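Long-range contacts in amidohydrolase (Staphylococcus aureus, PDB 3NUR), which probably hydrolyses carbon-nitrogen bonds other than peptide bonds, as a metal-dependent TIM-barrel amidohydrolase that here carries a calcium ion: residues A[160-165]-A[190-195]; A[97-102]-A[132-137]; A[181-186]-A[242-247]; A[138-143]-A[173-178]. One frame throughout, in Å; residues are numbered along the deposited sequence.

Contact 1 (A[160-165]-A[190-195]). With CA (calcium ion), chain B.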
loop_
_atom_site.group_PDB
_atom_site.type_symbol
_atom_site.label_atom_id
_atom_site.label_comp_id
_atom_site.label_asym_id
_atom_site.label_seq_id
_atom_site.Cartn_x
_atom_site.Cartn_y
_atom_site.Cartn_z
ATOM N N LEU A 160 -5.649 -1.070 -3.080
ATOM C CA LEU A 160 -4.286 -0.544 -3.081
ATOM C C LEU A 160 -4.279 0.477 -4.212
ATOM O O LEU A 160 -4.686 0.143 -5.331
ATOM C CB LEU A 160 -3.211 -1.622 -3.285
ATOM C CG LEU A 160 -1.738 -1.103 -3.346
ATOM C CD1 LEU A 160 -0.778 -2.093 -2.686
ATOM C CD2 LEU A 160 -1.306 -0.825 -4.799
ATOM N N ILE A 161 -3.816 1.708 -3.923
ATOM C CA ILE A 161 -3.767 2.826 -4.881
ATOM C C ILE A 161 -2.319 3.213 -5.096
ATOM O O ILE A 161 -1.602 3.489 -4.128
ATOM C CB ILE A 161 -4.574 4.071 -4.381
ATOM C CG1 ILE A 161 -6.086 3.742 -4.245
ATOM C CG2 ILE A 161 -4.321 5.311 -5.327
ATOM C CD1 ILE A 161 -6.936 4.842 -3.613
HETATM N N MSE A 162 -1.898 3.229 -6.358
HETATM C CA MSE A 162 -0.533 3.606 -6.695
HETATM C C MSE A 162 -0.464 5.037 -7.165
HETATM O O MSE A 162 -1.217 5.447 -8.046
HETATM C CB MSE A 162 0.028 2.665 -7.767
HETATM C CG MSE A 162 0.722 1.451 -7.173
HETATM SE SE MSE A 162 1.195 0.132 -8.510
HETATM C CE MSE A 162 1.305 1.337 -10.149
ATOM N N GLY A 163 0.477 5.775 -6.603
ATOM C CA GLY A 163 0.724 7.156 -6.998
ATOM C C GLY A 163 -0.397 8.101 -6.668
ATOM O O GLY A 163 -0.964 8.063 -5.571
ATOM N N ARG A 164 -0.704 8.969 -7.627
ATOM C CA ARG A 164 -1.687 10.012 -7.431
ATOM C C ARG A 164 -2.541 10.213 -8.683
ATOM O O ARG A 164 -2.322 9.568 -9.717
ATOM C CB ARG A 164 -0.979 11.320 -6.972
ATOM C CG ARG A 164 -0.160 12.017 -8.044
ATOM C CD ARG A 164 1.230 12.459 -7.585
ATOM N NE ARG A 164 2.143 11.354 -7.262
ATOM C CZ ARG A 164 2.929 10.720 -8.135
ATOM N NH1 ARG A 164 3.749 9.766 -7.724
ATOM N NH2 ARG A 164 2.879 11.019 -9.427
ATOM N N ALA A 165 -3.500 11.121 -8.593
ATOM C CA ALA A 165 -4.356 11.424 -9.723
ATOM C C ALA A 165 -3.610 12.306 -10.750
ATOM O O ALA A 165 -2.582 12.912 -10.431
ATOM C CB ALA A 165 -5.606 12.136 -9.222
ATOM N N TYR A 190 -4.404 0.880 0.886
ATOM C CA TYR A 190 -2.939 0.827 0.883
ATOM C C TYR A 190 -2.502 1.900 -0.127
ATOM O O TYR A 190 -2.913 1.839 -1.287
ATOM C CB TYR A 190 -2.445 -0.573 0.417
ATOM C CG TYR A 190 -1.027 -0.932 0.839
ATOM C CD1 TYR A 190 -0.773 -2.067 1.601
ATOM C CD2 TYR A 190 0.063 -0.163 0.432
ATOM C CE1 TYR A 190 0.520 -2.405 1.996
ATOM C CE2 TYR A 190 1.371 -0.505 0.800
ATOM C CZ TYR A 190 1.591 -1.630 1.581
ATOM O OH TYR A 190 2.859 -1.951 2.007
ATOM N N LEU A 191 -1.713 2.906 0.316
ATOM C CA LEU A 191 -1.225 3.995 -0.563
ATOM C C LEU A 191 0.222 3.648 -0.919
ATOM O O LEU A 191 1.085 3.624 -0.043
ATOM C CB LEU A 191 -1.308 5.347 0.160
ATOM C CG LEU A 191 -1.085 6.612 -0.686
ATOM C CD1 LEU A 191 -2.212 6.792 -1.735
ATOM C CD2 LEU A 191 -1.031 7.844 0.222
ATOM N N HIS A 192 0.458 3.324 -2.192
ATOM C CA HIS A 192 1.729 2.813 -2.724
ATOM C C HIS A 192 2.419 3.843 -3.638
ATOM O O HIS A 192 1.734 4.585 -4.336
ATOM C CB HIS A 192 1.403 1.532 -3.527
ATOM C CG HIS A 192 2.576 0.734 -4.030
ATOM N ND1 HIS A 192 3.334 1.164 -5.092
ATOM C CD2 HIS A 192 3.047 -0.462 -3.616
ATOM C CE1 HIS A 192 4.281 0.252 -5.253
ATOM N NE2 HIS A 192 4.140 -0.748 -4.397
ATOM N N PRO A 193 3.765 3.827 -3.737
ATOM C CA PRO A 193 4.433 4.786 -4.631
ATOM C C PRO A 193 4.234 4.492 -6.126
ATOM O O PRO A 193 3.851 3.390 -6.526
ATOM C CB PRO A 193 5.906 4.657 -4.247
ATOM C CG PRO A 193 6.040 3.277 -3.668
ATOM C CD PRO A 193 4.751 3.076 -2.919
ATOM N N ALA A 194 4.495 5.499 -6.951
ATOM C CA ALA A 194 4.492 5.402 -8.411
ATOM C C ALA A 194 5.370 6.551 -8.949
ATOM O O ALA A 194 5.676 7.469 -8.172
ATOM C CB ALA A 194 3.072 5.499 -8.959
ATOM N N PRO A 195 5.784 6.524 -10.245
ATOM C CA PRO A 195 6.655 7.597 -10.772
ATOM C C PRO A 195 6.177 9.009 -10.442
ATOM O O PRO A 195 4.978 9.298 -10.536
ATOM C CB PRO A 195 6.651 7.331 -12.283
ATOM C CG PRO A 195 6.550 5.834 -12.364
ATOM C CD PRO A 195 5.547 5.488 -11.277
HETATM CA CA CA B . 5.381 -2.703 -4.092
HETATM O O HOH W 1 0.799 7.390 -3.677
HETATM O O HOH W 2 4.881 7.946 -5.116
HETATM O O HOH W 3 7.223 -1.581 -3.762
HETATM O O HOH W 4 5.927 -2.342 -6.252
#
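Arg164 grips a single backbone oxygen with both terminal nitrogens: NH2 lies 2.9 Å from Pro195 O and NH1 lies 3.1 Å from Pro195 O. The oxygen sits nearly in the guanidinium plane, yet the two N-H groups meet it differently, NH2 tilted 18° from the carbonyl plane and NH1 well above it. A weak bond from NH1 to Ala194 O joins them, and Asp227 pairs with NH1 in a salt bridge, which should help hold the group's rotation. The chain reaches this place by bending at chi2 and chi3.

Earlier in both segments, strands 160-162 and 190-192 run parallel, their axes 4.7 Å apart and 21° from alignment. Three nearly straight backbone bonds join them, Ile161 N to Tyr190 O, His192 N to Ile161 O and Gly163 N to His192 O. Helix 176-185 links the strands, making a beta-alpha-beta unit of the TIM barrel.

Leu160, Met162, Tyr190 and His192 share one face of the sheet. Leu160 CD1 makes an off-centre CH-pi contact with the Tyr190 ring, 4.1 Å from its centroid. Met162, a selenomethionine, lies alongside His192, its CG 3.4 Å from His192 ND1. The imidazole has its CG anti to the backbone N (chi1 -173°); ND1 donates in plane to a lone pair of Pro193 O, fixing the ring's rotation, while NE2 binds the calcium ion at 2.3 Å. Glu28, His30, Asp316 and two waters complete the site. Beyond the strands, Ala194 CB presses on Gly163 CA at 3.5 Å, a tight approach.

Contact 2 (A[97-102]-A[132-137])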
loop_
_atom_site.group_PDB
_atom_site.type_symbol
_atom_site.label_atom_id
_atom_site.label_comp_id
_atom_site.label_asym_id
_atom_site.label_seq_id
_atom_site.Cartn_x
_atom_site.Cartn_y
_atom_site.Cartn_z
ATOM N N GLY A 97 2.637 -0.718 -13.956
ATOM C CA GLY A 97 1.748 -0.371 -15.062
ATOM C C GLY A 97 0.276 -0.541 -14.761
ATOM O O GLY A 97 -0.508 -0.848 -15.656
ATOM N N SER A 98 -0.120 -0.366 -13.487
ATOM C CA SER A 98 -1.526 -0.507 -13.084
ATOM C C SER A 98 -2.460 0.355 -13.966
ATOM O O SER A 98 -2.125 1.512 -14.241
ATOM C CB SER A 98 -1.695 -0.097 -11.626
ATOM O OG SER A 98 -3.041 -0.230 -11.200
ATOM N N PRO A 99 -3.636 -0.175 -14.369
ATOM C CA PRO A 99 -4.588 0.642 -15.154
ATOM C C PRO A 99 -5.208 1.794 -14.354
ATOM O O PRO A 99 -5.915 2.611 -14.938
ATOM C CB PRO A 99 -5.652 -0.367 -15.599
ATOM C CG PRO A 99 -5.604 -1.457 -14.578
ATOM C CD PRO A 99 -4.168 -1.531 -14.114
ATOM N N SER A 100 -4.933 1.882 -13.029
ATOM C CA SER A 100 -5.428 2.985 -12.200
ATOM C C SER A 100 -4.854 4.340 -12.673
ATOM O O SER A 100 -5.444 5.378 -12.390
ATOM C CB SER A 100 -5.041 2.763 -10.743
ATOM O OG SER A 100 -3.629 2.781 -10.599
ATOM N N ASN A 101 -3.698 4.334 -13.367
ATOM C CA ASN A 101 -3.085 5.592 -13.821
ATOM C C ASN A 101 -3.649 6.111 -15.158
ATOM O O ASN A 101 -3.320 7.219 -15.569
ATOM C CB ASN A 101 -1.554 5.498 -13.817
ATOM C CG ASN A 101 -0.996 5.534 -12.417
ATOM O OD1 ASN A 101 -0.988 6.582 -11.760
ATOM N ND2 ASN A 101 -0.663 4.367 -11.872
ATOM N N LEU A 102 -4.517 5.320 -15.816
ATOM C CA LEU A 102 -5.172 5.706 -17.070
ATOM C C LEU A 102 -6.367 6.625 -16.781
ATOM O O LEU A 102 -6.716 6.838 -15.628
ATOM C CB LEU A 102 -5.653 4.454 -17.820
ATOM C CG LEU A 102 -4.567 3.496 -18.320
ATOM C CD1 LEU A 102 -5.192 2.302 -18.951
ATOM C CD2 LEU A 102 -3.602 4.179 -19.284
ATOM N N PHE A 132 -7.098 -7.129 -3.006
ATOM C CA PHE A 132 -7.200 -5.689 -2.824
ATOM C C PHE A 132 -7.636 -5.144 -4.178
ATOM O O PHE A 132 -7.140 -5.598 -5.228
ATOM C CB PHE A 132 -5.861 -5.055 -2.355
ATOM C CG PHE A 132 -5.695 -4.863 -0.849
ATOM C CD1 PHE A 132 -6.680 -5.283 0.039
ATOM C CD2 PHE A 132 -4.527 -4.320 -0.325
ATOM C CE1 PHE A 132 -6.529 -5.103 1.428
ATOM C CE2 PHE A 132 -4.367 -4.157 1.063
ATOM C CZ PHE A 132 -5.380 -4.526 1.925
ATOM N N ALA A 133 -8.592 -4.216 -4.153
ATOM C CA ALA A 133 -9.143 -3.595 -5.373
ATOM C C ALA A 133 -8.148 -2.691 -6.097
ATOM O O ALA A 133 -7.321 -2.023 -5.457
ATOM C CB ALA A 133 -10.362 -2.773 -5.004
ATOM N N THR A 134 -8.240 -2.675 -7.435
ATOM C CA THR A 134 -7.514 -1.778 -8.340
ATOM C C THR A 134 -8.599 -0.813 -8.829
ATOM O O THR A 134 -9.635 -1.255 -9.338
ATOM C CB THR A 134 -6.769 -2.532 -9.443
ATOM O OG1 THR A 134 -5.852 -3.434 -8.817
ATOM C CG2 THR A 134 -5.993 -1.588 -10.373
ATOM N N LEU A 135 -8.409 0.489 -8.571
ATOM C CA LEU A 135 -9.449 1.490 -8.828
ATOM C C LEU A 135 -9.115 2.521 -9.867
ATOM O O LEU A 135 -8.013 3.043 -9.844
ATOM C CB LEU A 135 -9.822 2.218 -7.523
ATOM C CG LEU A 135 -10.197 1.332 -6.318
ATOM C CD1 LEU A 135 -10.360 2.165 -5.083
ATOM C CD2 LEU A 135 -11.460 0.514 -6.610
ATOM N N PRO A 136 -10.097 2.940 -10.696
ATOM C CA PRO A 136 -9.823 4.014 -11.665
ATOM C C PRO A 136 -9.910 5.385 -10.972
ATOM O O PRO A 136 -10.884 6.113 -11.124
ATOM C CB PRO A 136 -10.915 3.799 -12.721
ATOM C CG PRO A 136 -12.089 3.246 -11.935
ATOM C CD PRO A 136 -11.488 2.425 -10.818
ATOM N N ILE A 137 -8.886 5.732 -10.175
ATOM C CA ILE A 137 -8.867 6.967 -9.361
ATOM C C ILE A 137 -9.162 8.275 -10.111
ATOM O O ILE A 137 -9.705 9.214 -9.518
ATOM C CB ILE A 137 -7.614 7.073 -8.460
ATOM C CG1 ILE A 137 -6.323 7.212 -9.307
ATOM C CG2 ILE A 137 -7.573 5.886 -7.442
ATOM C CD1 ILE A 137 -5.030 7.483 -8.538
#
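The residues 97-102 and 132-137 approach as two irregular pieces of backbone, nearest at Ser100 and Pro136, whose CA atoms are 4.5 Å apart. Residues 99-101 form a 3-10 turn; Pro136 is the centre of an inverse gamma turn, closed by a weak bond from Ile137 N to Leu135 O.

Thr134 CG2 does most of the touching from its side. It stands anti to the backbone N, with chi1 (measured to OG1) at -59°, and meets Ser98 OG at 3.4 Å and, more loosely, Pro99 CD at 4.2 Å; the Pro99 and Thr134 side chains cross at about a right angle. Ser100 comes in by its CB, 3.1 Å from Leu135 O, while its hydroxyl turns to its own segment: Ser100 OG and Ser98 OG are hydrogen-bonded at 3.1 Å. Ile137 CG1 closes the other end, 3.7 Å from Ser100 O.

Both segments are loops that follow barrel strands, 87-94 and 129-131, and lead into helices 104-124 and 140-152. Asn115, on the first helix, donates to Thr134 O.

The two serines thus pair with each other rather than with the facing loop. Between the segments the chemistry is mostly methyl and methylene groups against oxygen atoms, so their fit rests on shape and van der Waals contact more than on directional bonds.

Contact 3 (A[181-186]-A[242-247])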
loop_
_atom_site.group_PDB
_atom_site.type_symbol
_atom_site.label_atom_id
_atom_site.label_comp_id
_atom_site.label_asym_id
_atom_site.label_seq_id
_atom_site.Cartn_x
_atom_site.Cartn_y
_atom_site.Cartn_z
ATOM N N THR A 181 -16.206 5.847 0.986
ATOM C CA THR A 181 -16.568 4.491 0.577
ATOM C C THR A 181 -15.799 3.454 1.385
ATOM O O THR A 181 -16.409 2.538 1.925
ATOM C CB THR A 181 -16.462 4.346 -0.945
ATOM O OG1 THR A 181 -17.363 5.282 -1.538
ATOM C CG2 THR A 181 -16.810 2.963 -1.418
ATOM N N ALA A 182 -14.464 3.631 1.511
ATOM C CA ALA A 182 -13.626 2.739 2.310
ATOM C C ALA A 182 -14.122 2.669 3.767
ATOM O O ALA A 182 -14.260 1.566 4.291
ATOM C CB ALA A 182 -12.169 3.195 2.265
ATOM N N GLU A 183 -14.451 3.816 4.396
ATOM C CA GLU A 183 -14.937 3.781 5.783
ATOM C C GLU A 183 -16.279 3.031 5.886
ATOM O O GLU A 183 -16.438 2.167 6.753
ATOM C CB GLU A 183 -15.043 5.186 6.379
ATOM C CG GLU A 183 -15.174 5.140 7.899
ATOM C CD GLU A 183 -15.773 6.346 8.596
ATOM O OE1 GLU A 183 -16.652 7.013 8.005
ATOM O OE2 GLU A 183 -15.376 6.606 9.755
ATOM N N ASN A 184 -17.209 3.327 4.955
ATOM C CA ASN A 184 -18.530 2.689 4.874
ATOM C C ASN A 184 -18.399 1.175 4.728
ATOM O O ASN A 184 -19.154 0.441 5.363
ATOM C CB ASN A 184 -19.335 3.259 3.705
ATOM C CG ASN A 184 -20.056 4.559 4.008
ATOM O OD1 ASN A 184 -20.092 5.044 5.148
ATOM N ND2 ASN A 184 -20.665 5.158 2.985
ATOM N N LEU A 185 -17.425 0.714 3.919
ATOM C CA LEU A 185 -17.188 -0.712 3.693
ATOM C C LEU A 185 -16.325 -1.361 4.791
ATOM O O LEU A 185 -16.201 -2.590 4.802
ATOM C CB LEU A 185 -16.558 -0.935 2.316
ATOM C CG LEU A 185 -17.385 -0.521 1.089
ATOM C CD1 LEU A 185 -16.497 -0.441 -0.152
ATOM C CD2 LEU A 185 -18.560 -1.455 0.864
ATOM N N ASP A 186 -15.752 -0.541 5.720
ATOM C CA ASP A 186 -14.886 -0.996 6.826
ATOM C C ASP A 186 -13.634 -1.737 6.309
ATOM O O ASP A 186 -13.253 -2.806 6.809
ATOM C CB ASP A 186 -15.673 -1.836 7.855
ATOM C CG ASP A 186 -15.039 -1.903 9.226
ATOM O OD1 ASP A 186 -14.339 -0.931 9.613
ATOM O OD2 ASP A 186 -15.282 -2.898 9.937
ATOM N N ASP A 242 -10.798 12.970 10.355
ATOM C CA ASP A 242 -11.751 13.615 11.256
ATOM C C ASP A 242 -13.151 13.364 10.675
ATOM O O ASP A 242 -14.060 13.036 11.432
ATOM C CB ASP A 242 -11.461 15.113 11.393
ATOM C CG ASP A 242 -10.320 15.423 12.341
ATOM O OD1 ASP A 242 -9.808 14.482 12.986
ATOM O OD2 ASP A 242 -9.911 16.598 12.407
ATOM N N ARG A 243 -13.297 13.451 9.323
ATOM C CA ARG A 243 -14.546 13.165 8.614
ATOM C C ARG A 243 -14.862 11.670 8.699
ATOM O O ARG A 243 -16.030 11.302 8.901
ATOM C CB ARG A 243 -14.449 13.581 7.127
ATOM C CG ARG A 243 -14.613 15.069 6.912
ATOM C CD ARG A 243 -14.810 15.476 5.451
ATOM N NE ARG A 243 -13.662 15.180 4.579
ATOM C CZ ARG A 243 -12.494 15.828 4.592
ATOM N NH1 ARG A 243 -12.261 16.776 5.490
ATOM N NH2 ARG A 243 -11.540 15.506 3.734
ATOM N N TYR A 244 -13.824 10.807 8.528
ATOM C CA TYR A 244 -13.948 9.333 8.513
ATOM C C TYR A 244 -13.037 8.724 9.594
ATOM O O TYR A 244 -11.979 8.169 9.278
ATOM C CB TYR A 244 -13.657 8.792 7.083
ATOM C CG TYR A 244 -14.432 9.558 6.036
ATOM C CD1 TYR A 244 -15.826 9.617 6.080
ATOM C CD2 TYR A 244 -13.776 10.321 5.078
ATOM C CE1 TYR A 244 -16.544 10.402 5.181
ATOM C CE2 TYR A 244 -14.484 11.080 4.151
ATOM C CZ TYR A 244 -15.868 11.114 4.206
ATOM O OH TYR A 244 -16.572 11.865 3.312
ATOM N N PRO A 245 -13.417 8.883 10.889
ATOM C CA PRO A 245 -12.530 8.445 11.985
ATOM C C PRO A 245 -12.260 6.952 12.114
ATOM O O PRO A 245 -11.308 6.580 12.798
ATOM C CB PRO A 245 -13.203 9.021 13.242
ATOM C CG PRO A 245 -14.635 9.134 12.882
ATOM C CD PRO A 245 -14.620 9.559 11.432
ATOM N N LYS A 246 -13.074 6.108 11.466
ATOM C CA LYS A 246 -12.868 4.656 11.511
ATOM C C LYS A 246 -11.989 4.176 10.362
ATOM O O LYS A 246 -11.648 2.999 10.303
ATOM C CB LYS A 246 -14.213 3.910 11.510
ATOM C CG LYS A 246 -15.045 4.146 12.770
ATOM C CD LYS A 246 -16.314 3.281 12.815
ATOM C CE LYS A 246 -17.457 3.764 11.941
ATOM N NZ LYS A 246 -17.423 3.167 10.576
ATOM N N LEU A 247 -11.651 5.071 9.423
ATOM C CA LEU A 247 -10.821 4.729 8.271
ATOM C C LEU A 247 -9.381 4.402 8.668
ATOM O O LEU A 247 -8.788 5.128 9.462
ATOM C CB LEU A 247 -10.808 5.891 7.237
ATOM C CG LEU A 247 -9.911 5.696 5.976
ATOM C CD1 LEU A 247 -10.406 4.553 5.097
ATOM C CD2 LEU A 247 -9.764 6.972 5.197
HETATM O O HOH W 5 -17.793 9.155 9.308
HETATM O O HOH W 6 -18.825 1.267 9.031
HETATM O O HOH W 7 -13.210 1.485 8.625
#
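Glu183 lays its carboxylate against the turn Tyr244-Leu247, and its two oxygens are satisfied by different means. OE2 accepts from Lys246 N at 2.9 Å (N-H...O angle 162°) through its anti lone pair, the one away from OE1. OE1 takes a water that also donates to Arg243 O, and lies at the edge of the Tyr244 ring, 3.3 Å from Tyr244 CD1, with the carboxylate and ring planes 76° apart. An extended chain, with CG anti to the backbone N (chi1 -165°), carries the carboxylate across to the turn.

Lys246 NZ remains 4.1 Å from Glu183 OE2, beyond a salt bridge; it donates to a second water, which reaches back weakly to Glu183 O. A third water donates to both Asp186 OD1 and Lys246 O. Asp176 is the likely hydrogen-bond partner of the Tyr244 hydroxyl, and it forms a salt bridge with Arg243. Deeper in, Ala182 CB packs on Leu247 CD1 at 3.6 Å.

Both segments lie where helices finish. Asp186, with positive phi, follows helix 176-185 in a Schellman motif; after helix 240-243 the chain makes a type I beta turn, closed by Leu247 N to Tyr244 O, just before strand 249-251. Such helix-to-strand turns are part of the repeating connections of a TIM barrel.

Contact 4 (A[138-143]-A[173-178])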
loop_
_atom_site.group_PDB
_atom_site.type_symbol
_atom_site.label_atom_id
_atom_site.label_comp_id
_atom_site.label_asym_id
_atom_site.label_seq_id
_atom_site.Cartn_x
_atom_site.Cartn_y
_atom_site.Cartn_z
ATOM N N ASN A 138 -8.802 8.318 -11.405
ATOM C CA ASN A 138 -9.035 9.480 -12.254
ATOM C C ASN A 138 -10.513 9.683 -12.584
ATOM O O ASN A 138 -10.882 10.740 -13.091
ATOM C CB ASN A 138 -8.131 9.471 -13.473
ATOM C CG ASN A 138 -6.680 9.686 -13.093
ATOM O OD1 ASN A 138 -5.786 8.862 -13.388
ATOM N ND2 ASN A 138 -6.443 10.749 -12.334
ATOM N N GLU A 139 -11.371 8.701 -12.213
ATOM C CA GLU A 139 -12.836 8.749 -12.342
ATOM C C GLU A 139 -13.402 8.460 -10.923
ATOM O O GLU A 139 -13.852 7.338 -10.672
ATOM C CB GLU A 139 -13.267 7.694 -13.357
ATOM C CG GLU A 139 -12.861 8.023 -14.779
ATOM C CD GLU A 139 -13.669 9.167 -15.360
ATOM O OE1 GLU A 139 -14.802 9.405 -14.881
ATOM O OE2 GLU A 139 -13.156 9.838 -16.278
ATOM N N PRO A 140 -13.332 9.424 -9.958
ATOM C CA PRO A 140 -13.649 9.085 -8.553
ATOM C C PRO A 140 -14.988 8.460 -8.221
ATOM O O PRO A 140 -15.033 7.553 -7.389
ATOM C CB PRO A 140 -13.403 10.392 -7.789
ATOM C CG PRO A 140 -13.377 11.462 -8.840
ATOM C CD PRO A 140 -12.784 10.796 -10.046
ATOM N N GLU A 141 -16.073 8.910 -8.875
ATOM C CA GLU A 141 -17.379 8.319 -8.585
ATOM C C GLU A 141 -17.435 6.888 -9.131
ATOM O O GLU A 141 -17.933 6.000 -8.426
ATOM C CB GLU A 141 -18.544 9.220 -9.043
ATOM C CG GLU A 141 -18.454 10.606 -8.421
ATOM C CD GLU A 141 -19.715 11.150 -7.785
ATOM O OE1 GLU A 141 -20.472 11.859 -8.487
ATOM O OE2 GLU A 141 -19.915 10.918 -6.570
ATOM N N ALA A 142 -16.816 6.646 -10.316
ATOM C CA ALA A 142 -16.742 5.306 -10.893
ATOM C C ALA A 142 -15.833 4.429 -10.018
ATOM O O ALA A 142 -16.131 3.251 -9.827
ATOM C CB ALA A 142 -16.216 5.362 -12.313
ATOM N N ALA A 143 -14.757 5.016 -9.457
ATOM C CA ALA A 143 -13.828 4.299 -8.568
ATOM C C ALA A 143 -14.536 3.856 -7.290
ATOM O O ALA A 143 -14.334 2.729 -6.840
ATOM C CB ALA A 143 -12.629 5.176 -8.223
ATOM N N ASP A 173 -11.118 17.767 -2.886
ATOM C CA ASP A 173 -12.534 17.474 -2.611
ATOM C C ASP A 173 -13.158 16.374 -3.473
ATOM O O ASP A 173 -13.892 15.543 -2.943
ATOM C CB ASP A 173 -13.392 18.748 -2.696
ATOM C CG ASP A 173 -13.132 19.788 -1.617
ATOM O OD1 ASP A 173 -12.737 19.399 -0.497
ATOM O OD2 ASP A 173 -13.360 20.984 -1.882
ATOM N N LYS A 174 -12.869 16.360 -4.785
ATOM C CA LYS A 174 -13.434 15.399 -5.745
ATOM C C LYS A 174 -13.132 13.925 -5.423
ATOM O O LYS A 174 -13.865 13.049 -5.896
ATOM C CB LYS A 174 -13.029 15.756 -7.199
ATOM C CG LYS A 174 -11.508 15.696 -7.439
ATOM C CD LYS A 174 -11.029 16.147 -8.812
ATOM C CE LYS A 174 -11.326 15.155 -9.904
ATOM N NZ LYS A 174 -10.562 15.444 -11.141
ATOM N N TYR A 175 -12.055 13.656 -4.622
ATOM C CA TYR A 175 -11.647 12.299 -4.251
ATOM C C TYR A 175 -12.186 11.861 -2.898
ATOM O O TYR A 175 -12.064 10.689 -2.552
ATOM C CB TYR A 175 -10.108 12.132 -4.353
ATOM C CG TYR A 175 -9.586 12.545 -5.711
ATOM C CD1 TYR A 175 -9.870 11.791 -6.847
ATOM C CD2 TYR A 175 -8.847 13.714 -5.868
ATOM C CE1 TYR A 175 -9.461 12.208 -8.114
ATOM C CE2 TYR A 175 -8.402 14.122 -7.122
ATOM C CZ TYR A 175 -8.715 13.370 -8.245
ATOM O OH TYR A 175 -8.304 13.793 -9.487
ATOM N N ASP A 176 -12.852 12.771 -2.161
ATOM C CA ASP A 176 -13.413 12.460 -0.838
ATOM C C ASP A 176 -14.269 11.173 -0.844
ATOM O O ASP A 176 -14.149 10.365 0.070
ATOM C CB ASP A 176 -14.243 13.647 -0.313
ATOM C CG ASP A 176 -14.694 13.442 1.114
ATOM O OD1 ASP A 176 -13.911 13.748 2.030
ATOM O OD2 ASP A 176 -15.797 12.933 1.306
ATOM N N ILE A 177 -15.067 10.965 -1.913
ATOM C CA ILE A 177 -15.941 9.802 -2.091
ATOM C C ILE A 177 -15.226 8.443 -1.955
ATOM O O ILE A 177 -15.840 7.477 -1.484
ATOM C CB ILE A 177 -16.756 9.921 -3.421
ATOM C CG1 ILE A 177 -17.919 8.898 -3.510
ATOM C CG2 ILE A 177 -15.867 9.878 -4.668
ATOM C CD1 ILE A 177 -18.965 9.011 -2.391
ATOM N N ILE A 178 -13.940 8.377 -2.346
ATOM C CA ILE A 178 -13.156 7.137 -2.271
ATOM C C ILE A 178 -12.932 6.757 -0.797
ATOM O O ILE A 178 -13.135 5.598 -0.429
ATOM C CB ILE A 178 -11.837 7.250 -3.096
ATOM C CG1 ILE A 178 -12.156 7.442 -4.612
ATOM C CG2 ILE A 178 -10.926 6.017 -2.859
ATOM C CD1 ILE A 178 -10.936 7.896 -5.522
HETATM O O HOH W 8 -11.582 13.206 -12.640
#
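Pro140 packs its ring carbons against Lys174, Tyr175, Ile177 and Ile178, and they can be followed in turn. Pro140 CB lies 3.3 Å from Lys174 O and 3.9 Å from Tyr175 CD1, and also meets Ile177 CG2 at 4.0 Å and Ile178 CD1 at 4.2 Å. CG stays close to the same oxygen, 3.4 Å from Lys174 O, and beside the tyrosine ring. Pro140 CD, closing back to the backbone, approaches Tyr175 CE1 at 4.1 Å. The proline carbons come at the ring obliquely, and this is carbon-to-carbon packing, not a stack.

Ile177 CG2, placed between its backbone N and carbonyl carbon, also touches Pro140 O at 3.7 Å. Further along the helix, Ile178 CD1 reaches Ala143 CB as well. A water bridges the segments on the polar side, donating to Asn138 O and accepting from Lys174 NZ. Lys174 NZ also bonds weakly to Tyr175 OH; Asp167 forms a salt bridge with the lysine and a hydrogen bond with the tyrosine hydroxyl.

Pro140 is the first residue of helix 140-152, with Glu139 at the N-cap position. The contact therefore sets the first turn of this helix against the chain leading into helix 176-185 and its early residues, two neighbours in the outer helical layer of the barrel, with strand 159-162 lying between them in the chain.

How the contacts relate
Contact 1 lies innermost, its centre about 7 Å from the centre of the chain, and holds the calcium ligand His192. Contact 2 adjoins it, centres 9 Å apart, and the two are joined where Leu160 N lies 3.1 Å from Ala133 O, a probable hydrogen bond, and where Met162 CE packs on Ser98 CB at 3.6 Å. The Ser98 side chain is about 11 Å from the calcium ion. Contacts 3 and 4 lie further out, about 17 and 18 Å from the centre of the chain, and share helix 176-185; their centres are 14 Å apart, and Asp176 of contact 4 is the point of touch. Contact 4 reaches contact 1 through Ala165, which packs against Tyr175.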